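Local coordinates for protein galactokinase (Bifidobacterium longum subsp. infantis ATCC 15697 = JCM 1222 = DSM 20088, PDB 6TEQ) that probably phosphorylates galactose at the expense of ATP, as a galactokinase of the GHMP family, and here binds 2-deoxy-2-fluoro-galactose in its sugar pocket, at residues G33-P38 against D154-L159; G45-Y50 against Y340-P345; A127-C132 against C147-A152; D334-D339 against G361-G366. One frame throughout, in Å; residues are numbered along the deposited sequence.

Contact 1: residues G33-P38 against D154-L159; sequences GVWAAP and DDVYGL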
# COMPACT_ATOMS: atom_id res chain seq x y z
N GLY A 33 -17.85 12.61 13.21
CA GLY A 33 -16.48 12.57 13.72
C GLY A 33 -15.51 12.64 12.53
O GLY A 33 -15.95 12.82 11.37
N VAL A 34 -14.26 12.38 12.80
CA VAL A 34 -13.18 12.29 11.82
C VAL A 34 -12.42 11.01 12.10
O VAL A 34 -12.10 10.76 13.30
CB VAL A 34 -12.28 13.53 11.87
CG1 VAL A 34 -11.15 13.43 10.89
CG2 VAL A 34 -13.04 14.84 11.61
N TRP A 35 -12.21 10.25 11.01
CA TRP A 35 -11.37 9.07 11.05
C TRP A 35 -10.17 9.28 10.13
O TRP A 35 -10.20 10.22 9.35
CB TRP A 35 -12.17 7.83 10.75
CG TRP A 35 -13.29 7.59 11.73
CD1 TRP A 35 -13.29 6.63 12.69
CD2 TRP A 35 -14.57 8.25 11.84
NE1 TRP A 35 -14.49 6.62 13.34
CE2 TRP A 35 -15.29 7.59 12.86
CE3 TRP A 35 -15.19 9.30 11.15
CZ2 TRP A 35 -16.55 8.03 13.30
CZ3 TRP A 35 -16.47 9.65 11.49
CH2 TRP A 35 -17.13 9.04 12.58
N ALA A 36 -9.16 8.44 10.24
CA ALA A 36 -8.02 8.55 9.33
C ALA A 36 -7.35 7.22 9.16
O ALA A 36 -7.49 6.36 10.02
CB ALA A 36 -7.04 9.61 9.77
N ALA A 37 -6.80 7.03 7.96
CA ALA A 37 -6.02 5.82 7.65
C ALA A 37 -4.75 6.27 6.99
O ALA A 37 -4.75 7.20 6.15
CB ALA A 37 -6.84 4.88 6.82
N PRO A 38 -3.65 5.56 7.27
CA PRO A 38 -2.37 5.93 6.67
C PRO A 38 -2.14 5.31 5.30
O PRO A 38 -2.67 4.27 4.91
CB PRO A 38 -1.36 5.42 7.69
CG PRO A 38 -2.03 4.12 8.19
CD PRO A 38 -3.48 4.55 8.33
N ASP A 154 -18.03 1.72 9.88
CA ASP A 154 -18.15 0.71 10.94
C ASP A 154 -18.54 1.42 12.24
O ASP A 154 -19.36 0.89 12.99
CB ASP A 154 -16.87 -0.09 11.07
CG ASP A 154 -16.84 -1.00 12.28
OD1 ASP A 154 -17.38 -2.12 12.12
OD2 ASP A 154 -16.44 -0.52 13.38
N ASP A 155 -17.88 2.51 12.53
CA ASP A 155 -18.12 3.27 13.77
C ASP A 155 -19.53 3.82 13.75
O ASP A 155 -20.27 3.51 14.74
CB ASP A 155 -17.01 4.31 13.91
CG ASP A 155 -16.94 5.01 15.25
OD1 ASP A 155 -18.01 5.15 15.85
OD2 ASP A 155 -15.90 5.53 15.58
N VAL A 156 -19.90 4.61 12.75
CA VAL A 156 -21.19 5.39 12.87
C VAL A 156 -22.33 4.41 12.84
O VAL A 156 -23.39 4.77 13.39
CB VAL A 156 -21.33 6.55 11.88
CG1 VAL A 156 -20.17 7.53 12.07
CG2 VAL A 156 -21.42 6.02 10.45
N TYR A 157 -22.18 3.31 12.09
CA TYR A 157 -23.27 2.32 12.00
C TYR A 157 -23.14 1.23 13.08
O TYR A 157 -24.01 0.37 13.13
CB TYR A 157 -23.38 1.80 10.57
CG TYR A 157 -23.97 2.80 9.61
CD1 TYR A 157 -25.23 3.32 9.86
CD2 TYR A 157 -23.23 3.34 8.56
CE1 TYR A 157 -25.79 4.32 9.07
CE2 TYR A 157 -23.83 4.24 7.67
CZ TYR A 157 -25.11 4.73 7.93
OH TYR A 157 -25.69 5.61 7.08
N GLY A 158 -22.15 1.31 14.00
CA GLY A 158 -22.02 0.40 15.15
C GLY A 158 -21.90 -1.05 14.73
O GLY A 158 -22.56 -1.95 15.31
N LEU A 159 -21.10 -1.34 13.71
CA LEU A 159 -21.08 -2.72 13.15
C LEU A 159 -20.23 -3.59 14.06
O LEU A 159 -20.47 -4.82 14.01
CB LEU A 159 -20.56 -2.78 11.74
CG LEU A 159 -21.25 -1.90 10.69
CD1 LEU A 159 -20.63 -2.16 9.32
CD2 LEU A 159 -22.73 -2.15 10.70
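Asp155 OD2 is gripped by two donors. Trp35 NE1 gives it a hydrogen bond of 2.9 Å, and Arg414 NH1 forms a salt bridge with the same oxygen. The indole bond is somewhat bent, with an N-H...O angle of 149°. OD2 lies at the edge of the Trp35 ring, almost in its plane. The N-H comes to OD2 from above the carboxylate plane, and the two flat groups stand 81° apart. Asp155 CG is anti to the backbone N (chi1 -169°), and this swings the carboxylate out from the helix toward the indole. The charge of Arg414 probably helps keep Asp155 ionised and therefore a good acceptor.

The apolar part lies at the far end of the indole. Val156 CG1 comes obliquely to Trp35 CH2, at 3.4 Å. The other methyl, CG2, sits over one face of the Tyr157 ring. Replacing Trp35 by a phenylalanine would remove the indole N-H, which is likely to cost Asp155 OD2 one of its two donors and open a gap beside Val156 CG1.

Helix 141-156 finishes here in a Schellman motif. Gly158 has positive phi, and Leu159 N bonds back to Asp154 O at 2.9 Å. Trp35 belongs to strand 33-42, which pairs antiparallel with strands 54-70 and 413-417. Arg414 lies on strand 413-417, so the polar grip ties the helix to two neighbouring strands. Leu151 and Ala152, one turn earlier on helix 141-156, also pack against Trp35, seating the end of that helix on the sheet.

Contact 2: residues G45-Y50 against Y340-P345; sequences GEHTDY and YEVTVP. With GAF (2-deoxy-2-fluoro-alpha-D-galactopyranose), chain M.
A single hydroxyl-hydroxyl bond joins Tyr50 and Tyr340. Their OH atoms lie 2.7 Å apart, and each ring presents its edge to the other's oxygen. Tyr50 OH is also bonded to His47 ND1, at 2.6 Å. One phenol thus links the imidazole to the second tyrosine. Tyr50 CG sits between its backbone N and carbonyl carbon (chi1 52°), a rotation that brings the hydroxyl to both partners. The other imidazole nitrogen, NE2, is hydrogen-bonded to Gly367 O, which helps fix the rotation of the ring.

Packing holds the His47 ring from two sides. Tyr340 leans over one face, its CE2 3.2 Å from His47 CG, with the ring planes 41° apart. Over the opposite face lies C6 of the fluorogalactose. The Val342 methyls add a looser van der Waals touch at His47 NE2, 4.2 Å away for CG1.

Sugar contacts come from the same loop. His47 N gives GAF O6 an almost straight bond of 2.9 Å, at 176°. Glu46 OE1 approaches that hydroxyl to 2.5 Å. Asp49 spans two hydroxyls, with OD2 2.6 Å from GAF O3 and OD1 2.7 Å from GAF O4.

The sugar-binding loop runs between strands 33-42 and 54-70. Its partner connects helices 322-338 and 345-356, while Tyr340 also packs on helices 247-262 and 294-318.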
# COMPACT_ATOMS: atom_id res chain seq x y z
N GLY A 45 8.79 -7.80 -0.08
CA GLY A 45 7.71 -8.75 -0.36
C GLY A 45 6.74 -8.13 -1.32
O GLY A 45 5.59 -7.91 -1.00
N GLU A 46 7.24 -7.87 -2.50
CA GLU A 46 6.55 -7.13 -3.53
C GLU A 46 6.06 -8.09 -4.61
O GLU A 46 6.73 -9.05 -5.01
CB GLU A 46 7.48 -6.10 -4.16
CG GLU A 46 6.77 -4.84 -4.59
CD GLU A 46 6.38 -4.00 -3.37
OE1 GLU A 46 5.18 -4.10 -2.93
OE2 GLU A 46 7.26 -3.28 -2.79
N HIS A 47 4.81 -7.87 -4.95
CA HIS A 47 4.11 -8.69 -5.91
C HIS A 47 3.97 -10.12 -5.40
O HIS A 47 3.95 -11.06 -6.22
CB HIS A 47 4.70 -8.53 -7.26
CG HIS A 47 4.31 -7.29 -7.96
ND1 HIS A 47 3.08 -7.12 -8.57
CD2 HIS A 47 4.97 -6.09 -8.08
CE1 HIS A 47 3.05 -5.88 -9.03
NE2 HIS A 47 4.15 -5.25 -8.76
N THR A 48 3.81 -10.26 -4.10
CA THR A 48 3.62 -11.55 -3.45
C THR A 48 2.24 -11.65 -2.81
O THR A 48 1.78 -12.76 -2.60
CB THR A 48 4.67 -11.73 -2.35
OG1 THR A 48 4.63 -10.65 -1.42
CG2 THR A 48 6.07 -11.82 -2.89
N ASP A 49 1.59 -10.53 -2.50
CA ASP A 49 0.29 -10.62 -1.79
C ASP A 49 -0.74 -11.46 -2.54
O ASP A 49 -1.38 -12.35 -1.91
CB ASP A 49 -0.20 -9.26 -1.38
CG ASP A 49 -0.50 -8.23 -2.44
OD1 ASP A 49 -0.04 -8.40 -3.56
OD2 ASP A 49 -1.25 -7.27 -2.09
N TYR A 50 -0.94 -11.19 -3.81
CA TYR A 50 -1.99 -11.87 -4.60
C TYR A 50 -1.50 -13.27 -4.99
O TYR A 50 -2.29 -14.02 -5.54
CB TYR A 50 -2.36 -11.02 -5.83
CG TYR A 50 -1.22 -10.56 -6.73
CD1 TYR A 50 -0.62 -11.48 -7.60
CD2 TYR A 50 -0.78 -9.24 -6.71
CE1 TYR A 50 0.44 -11.10 -8.41
CE2 TYR A 50 0.23 -8.82 -7.56
CZ TYR A 50 0.85 -9.76 -8.40
OH TYR A 50 1.84 -9.34 -9.23
N TYR A 340 10.55 -9.41 -12.77
CA TYR A 340 9.14 -8.98 -12.77
C TYR A 340 8.85 -7.83 -13.74
O TYR A 340 7.66 -7.71 -14.20
CB TYR A 340 8.63 -8.68 -11.39
CG TYR A 340 7.28 -9.27 -11.08
CD1 TYR A 340 7.11 -10.66 -11.08
CD2 TYR A 340 6.16 -8.47 -10.85
CE1 TYR A 340 5.90 -11.23 -10.86
CE2 TYR A 340 4.92 -9.06 -10.60
CZ TYR A 340 4.80 -10.45 -10.56
OH TYR A 340 3.59 -11.03 -10.34
N GLU A 341 9.89 -7.12 -14.18
CA GLU A 341 9.77 -6.10 -15.27
C GLU A 341 8.68 -5.09 -14.88
O GLU A 341 7.80 -4.78 -15.70
CB GLU A 341 9.57 -6.75 -16.63
CG GLU A 341 10.78 -7.55 -17.05
CD GLU A 341 10.56 -8.04 -18.47
OE1 GLU A 341 9.87 -9.09 -18.63
OE2 GLU A 341 10.90 -7.27 -19.40
N VAL A 342 8.76 -4.57 -13.64
CA VAL A 342 7.78 -3.53 -13.19
C VAL A 342 8.48 -2.22 -12.83
O VAL A 342 7.88 -1.40 -12.20
CB VAL A 342 6.87 -4.02 -12.04
CG1 VAL A 342 6.06 -5.23 -12.46
CG2 VAL A 342 7.68 -4.29 -10.77
N THR A 343 9.74 -2.05 -13.21
CA THR A 343 10.42 -0.78 -12.96
C THR A 343 10.41 0.07 -14.24
O THR A 343 10.02 -0.40 -15.33
CB THR A 343 11.83 -1.00 -12.42
OG1 THR A 343 12.68 -1.51 -13.45
CG2 THR A 343 11.85 -1.86 -11.16
N VAL A 344 10.81 1.30 -14.07
CA VAL A 344 10.91 2.33 -15.12
C VAL A 344 12.19 3.06 -14.83
O VAL A 344 12.72 2.98 -13.71
CB VAL A 344 9.69 3.26 -15.16
CG1 VAL A 344 8.42 2.49 -15.45
CG2 VAL A 344 9.54 4.07 -13.87
N PRO A 345 12.71 3.84 -15.81
CA PRO A 345 14.02 4.46 -15.60
C PRO A 345 14.08 5.32 -14.35
O PRO A 345 15.13 5.33 -13.73
CB PRO A 345 14.20 5.29 -16.88
CG PRO A 345 13.51 4.40 -17.89
CD PRO A 345 12.24 3.92 -17.20
C1 GAF M . 0.01 -2.61 -5.53
C2 GAF M . -1.17 -3.38 -4.96
F2 GAF M . -2.13 -2.50 -4.59
C3 GAF M . -0.77 -4.24 -3.78
O3 GAF M . -1.81 -5.12 -3.48
C4 GAF M . 0.48 -5.11 -4.11
O4 GAF M . 0.21 -6.15 -5.05
C5 GAF M . 1.56 -4.22 -4.63
O5 GAF M . 1.10 -3.51 -5.76
C6 GAF M . 2.82 -4.96 -5.00
O6 GAF M . 3.41 -5.60 -3.87
O1 GAF M . 0.29 -1.65 -4.53

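Contact 3: residues A127-C132 against C147-A152; sequences AAFVSC and CSTALA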
# COMPACT_ATOMS: atom_id res chain seq x y z
N ALA A 127 -19.38 12.76 3.26
CA ALA A 127 -17.98 12.77 3.71
C ALA A 127 -17.16 13.85 3.00
O ALA A 127 -17.43 14.17 1.80
CB ALA A 127 -17.34 11.41 3.58
N ALA A 128 -16.14 14.23 3.71
CA ALA A 128 -15.08 15.14 3.23
C ALA A 128 -13.73 14.50 3.55
O ALA A 128 -13.45 14.10 4.67
CB ALA A 128 -15.15 16.50 3.83
N PHE A 129 -12.90 14.43 2.54
CA PHE A 129 -11.52 13.88 2.67
C PHE A 129 -10.47 14.98 2.50
O PHE A 129 -10.55 15.80 1.55
CB PHE A 129 -11.28 12.88 1.52
CG PHE A 129 -12.14 11.69 1.61
CD1 PHE A 129 -11.72 10.62 2.38
CD2 PHE A 129 -13.41 11.66 1.05
CE1 PHE A 129 -12.49 9.47 2.44
CE2 PHE A 129 -14.18 10.52 1.14
CZ PHE A 129 -13.74 9.46 1.87
N VAL A 130 -9.48 14.96 3.38
CA VAL A 130 -8.23 15.73 3.30
C VAL A 130 -7.10 14.71 3.48
O VAL A 130 -7.15 13.95 4.41
CB VAL A 130 -8.14 16.88 4.31
CG1 VAL A 130 -6.79 17.49 4.23
CG2 VAL A 130 -9.27 17.91 4.05
N SER A 131 -6.14 14.69 2.54
CA SER A 131 -5.02 13.74 2.61
C SER A 131 -3.68 14.44 2.50
O SER A 131 -3.59 15.49 1.84
CB SER A 131 -5.20 12.69 1.51
OG SER A 131 -4.28 11.65 1.63
N CYS A 132 -2.65 13.79 3.00
CA CYS A 132 -1.26 14.13 2.65
C CYS A 132 -0.54 12.88 2.09
O CYS A 132 0.69 12.93 2.06
CB CYS A 132 -0.55 14.71 3.85
SG CYS A 132 -0.46 13.56 5.24
N CYS A 147 -9.89 2.54 3.48
CA CYS A 147 -9.81 2.07 4.87
C CYS A 147 -10.32 3.13 5.86
O CYS A 147 -11.02 2.74 6.84
CB CYS A 147 -8.39 1.59 5.19
SG CYS A 147 -8.00 0.09 4.27
N SER A 148 -10.06 4.41 5.58
CA SER A 148 -10.59 5.47 6.50
C SER A 148 -12.12 5.45 6.40
O SER A 148 -12.76 5.53 7.42
CB SER A 148 -10.09 6.84 6.17
OG SER A 148 -10.36 7.24 4.85
N THR A 149 -12.65 5.24 5.20
CA THR A 149 -14.13 5.22 4.99
C THR A 149 -14.69 3.98 5.70
O THR A 149 -15.72 4.10 6.33
CB THR A 149 -14.47 5.19 3.52
OG1 THR A 149 -13.89 6.29 2.82
CG2 THR A 149 -15.96 5.23 3.28
N ALA A 150 -14.04 2.83 5.57
CA ALA A 150 -14.54 1.55 6.15
C ALA A 150 -14.54 1.71 7.66
O ALA A 150 -15.50 1.32 8.30
CB ALA A 150 -13.65 0.39 5.72
N LEU A 151 -13.51 2.34 8.24
CA LEU A 151 -13.48 2.48 9.71
C LEU A 151 -14.58 3.45 10.15
O LEU A 151 -15.26 3.18 11.17
CB LEU A 151 -12.11 2.97 10.16
CG LEU A 151 -11.82 2.80 11.64
CD1 LEU A 151 -11.69 1.34 12.06
CD2 LEU A 151 -10.60 3.59 12.00
N ALA A 152 -14.74 4.54 9.42
CA ALA A 152 -15.75 5.57 9.78
C ALA A 152 -17.14 4.92 9.69
O ALA A 152 -17.95 5.12 10.63
CB ALA A 152 -15.63 6.77 8.88
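Phe129 and Thr149 make the tight part of this contact. The ring of Phe129 points its far edge at the hydroxyl of Thr149, with CZ 3.3 Å from OG1. The neighbouring CE1 lies 3.5 Å from the same oxygen. OG1 sits near the plane of the ring, and the two side chains cross at about a right angle. Phe129 CG is anti to its carbonyl carbon (chi1 -66°), a setting that extends the ring from the strand toward the helix.

The Ser148 side is looser. Its OG is also at the ring edge, but 3.9 Å from CE1. Further along the strand the segments part. Ser131 is exposed and stays away from the helix, its hydroxyl bonded to Thr64 OG1. Ala128 and Val130 turn to helix 12-27 instead. Ile66 of strand 54-70 touches Phe129, Ser148 and Thr149 and helps close the packing.

Strand 125-131 leads through a loop into helix 141-156. That connection and the helix start carry Gly136, Gly138 and Ser140 to Ser142, which bind ADP in another structure of this protein. The contact thus joins the strand and helix flanking the nucleotide-binding loop. Ser80, another ADP residue, lies about 5 Å from the Phe129 side chain.

No hydrogen bond crosses between the segments. Thr149 OG1 is bonded to Met145 O, and Ser148 OG to Ala144 O and Met145 O, within their own helix. The buried hydroxyls are therefore satisfied locally, and their oxygens can meet the weakly positive C-H edge of Phe129 without needing a polar partner on the strand.

Contact 4: residues D334-D339 against G361-G366; sequences DSLAAD and GARMTG. With GAF (2-deoxy-2-fluoro-alpha-D-galactopyranose), chain M.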
# COMPACT_ATOMS: atom_id res chain seq x y z
N ASP A 334 16.26 -5.59 -7.74
CA ASP A 334 16.87 -6.13 -8.94
C ASP A 334 15.95 -7.18 -9.55
O ASP A 334 15.87 -7.28 -10.81
CB ASP A 334 18.27 -6.68 -8.69
CG ASP A 334 19.29 -5.66 -8.29
OD1 ASP A 334 19.03 -4.44 -8.41
OD2 ASP A 334 20.39 -6.14 -7.94
N SER A 335 15.29 -7.95 -8.71
CA SER A 335 14.35 -8.96 -9.19
C SER A 335 13.13 -8.27 -9.84
O SER A 335 12.64 -8.74 -10.85
CB SER A 335 13.94 -9.79 -8.05
OG SER A 335 13.07 -10.84 -8.43
N LEU A 336 12.60 -7.24 -9.19
CA LEU A 336 11.45 -6.51 -9.75
C LEU A 336 11.82 -5.89 -11.09
O LEU A 336 10.96 -5.84 -11.95
CB LEU A 336 11.02 -5.45 -8.78
CG LEU A 336 10.30 -6.00 -7.56
CD1 LEU A 336 10.31 -5.03 -6.40
CD2 LEU A 336 8.90 -6.50 -7.85
N ALA A 337 13.06 -5.45 -11.26
CA ALA A 337 13.46 -4.83 -12.54
C ALA A 337 13.68 -5.88 -13.62
O ALA A 337 13.15 -5.67 -14.76
CB ALA A 337 14.70 -4.01 -12.29
N ALA A 338 14.43 -6.93 -13.31
CA ALA A 338 14.84 -7.89 -14.35
C ALA A 338 13.83 -9.00 -14.57
O ALA A 338 13.62 -9.41 -15.73
CB ALA A 338 16.14 -8.55 -14.05
N ASP A 339 13.32 -9.58 -13.50
CA ASP A 339 12.43 -10.75 -13.60
C ASP A 339 10.97 -10.29 -13.68
O ASP A 339 10.22 -10.91 -14.37
CB ASP A 339 12.69 -11.75 -12.48
CG ASP A 339 13.88 -12.65 -12.81
OD1 ASP A 339 14.23 -12.82 -14.04
OD2 ASP A 339 14.43 -13.24 -11.88
N GLY A 361 20.75 -0.16 1.22
CA GLY A 361 20.06 -0.70 0.07
C GLY A 361 18.91 0.19 -0.33
O GLY A 361 18.53 1.07 0.46
N ALA A 362 18.40 -0.04 -1.51
CA ALA A 362 17.33 0.80 -2.07
C ALA A 362 16.52 -0.00 -3.08
O ALA A 362 17.06 -0.88 -3.79
CB ALA A 362 17.97 2.02 -2.73
N ARG A 363 15.22 0.30 -3.15
CA ARG A 363 14.32 -0.46 -4.01
C ARG A 363 13.10 0.38 -4.28
O ARG A 363 12.65 1.11 -3.40
CB ARG A 363 13.91 -1.80 -3.37
CG ARG A 363 13.24 -1.68 -2.01
CD ARG A 363 12.99 -3.01 -1.34
NE ARG A 363 12.01 -3.73 -2.09
CZ ARG A 363 10.69 -3.52 -2.12
NH1 ARG A 363 9.98 -4.12 -3.03
NH2 ARG A 363 10.07 -2.79 -1.24
N MET A 364 12.48 0.10 -5.41
CA MET A 364 11.09 0.54 -5.59
C MET A 364 10.20 -0.11 -4.51
O MET A 364 10.52 -1.18 -4.00
CB MET A 364 10.62 0.16 -6.97
CG MET A 364 10.64 -1.34 -7.32
SD MET A 364 9.31 -1.83 -8.41
CE MET A 364 7.94 -1.78 -7.26
N THR A 365 9.10 0.55 -4.18
CA THR A 365 8.08 0.01 -3.24
C THR A 365 6.70 0.11 -3.89
O THR A 365 6.43 1.04 -4.70
CB THR A 365 8.10 0.76 -1.88
OG1 THR A 365 7.36 0.03 -0.90
CG2 THR A 365 7.61 2.19 -1.96
N GLY A 366 5.87 -0.88 -3.58
CA GLY A 366 4.52 -0.91 -4.09
C GLY A 366 4.46 -1.62 -5.47
O GLY A 366 5.33 -2.40 -5.80
C1 GAF M . 0.01 -2.61 -5.53
C2 GAF M . -1.17 -3.38 -4.96
F2 GAF M . -2.13 -2.50 -4.59
C3 GAF M . -0.77 -4.24 -3.78
O3 GAF M . -1.81 -5.12 -3.48
C4 GAF M . 0.48 -5.11 -4.11
O4 GAF M . 0.21 -6.15 -5.05
C5 GAF M . 1.56 -4.22 -4.63
O5 GAF M . 1.10 -3.51 -5.76
C6 GAF M . 2.82 -4.96 -5.00
O6 GAF M . 3.41 -5.60 -3.87
O1 GAF M . 0.29 -1.65 -4.53
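Leu336 and Met364 form the apolar part of the contact. Leu336 CD1 lies 3.8 Å from Met364 CG and 3.9 Å from Met364 SD. Leu336 CB also approaches the sulfur, at 4.0 Å. The methionine chain is bent at chi2 and at chi3 (-74°), so that it folds round the leucine methyl instead of running straight past it. With an alanine at Met364, CG, SD and CE would be gone, which would probably open a gap beside Leu336 CD1 and leave it with Arg363 alone as its neighbour on strand 361-365.

A second kind of touch joins Leu336 to a charged group. CD1 meets the edge of the Arg363 guanidinium, 3.5 Å from NH1 and near its plane. The arginine chain is bent at chi3, bringing its end over to the leucine.

Polar bonds lead outward. Arg363 NH1 forms a salt bridge with Glu46 OE2, and Arg363 NE is bonded to Ser332 OG. The backbone N of Met364 is bonded to His333 ND1, which ties strand 361-365 to helix 322-338 next to the packed side chains. At the end of the segment, Gly366 O comes to 3.7 Å from GAF C6.

The guanidinium is thus held by its polar partners, while the leucine methyl borders it at one edge. Glu46 is a galactose-binding residue, so Arg363 acts as a second-shell group that probably helps position that carboxylate and balance its charge. The apolar packing of Leu336 and Met364 adjoins this pair through CD1.

Overall arrangement
The four contacts form two clusters on opposite sides of the chain's centre. Contacts 1 and 3 have centres about 8 Å apart and share helix 141-156. They touch where Trp35 CE3 meets Ala152 CB at 3.4 Å, and both reach the same sheet. Contacts 2 and 4 have centres about 7 Å apart and both border the fluorogalactose. They also touch where Thr343 OG1 packs 3.4 Å from Ala337 CB. Contact 2 supplies four of the twelve pocket residues, and contact 4 adds Gly366. The centres of contacts 2 and 3 are about 27 Å apart. Contact 3 lies near residues that bind ADP, while contact 1 is away from the known sites.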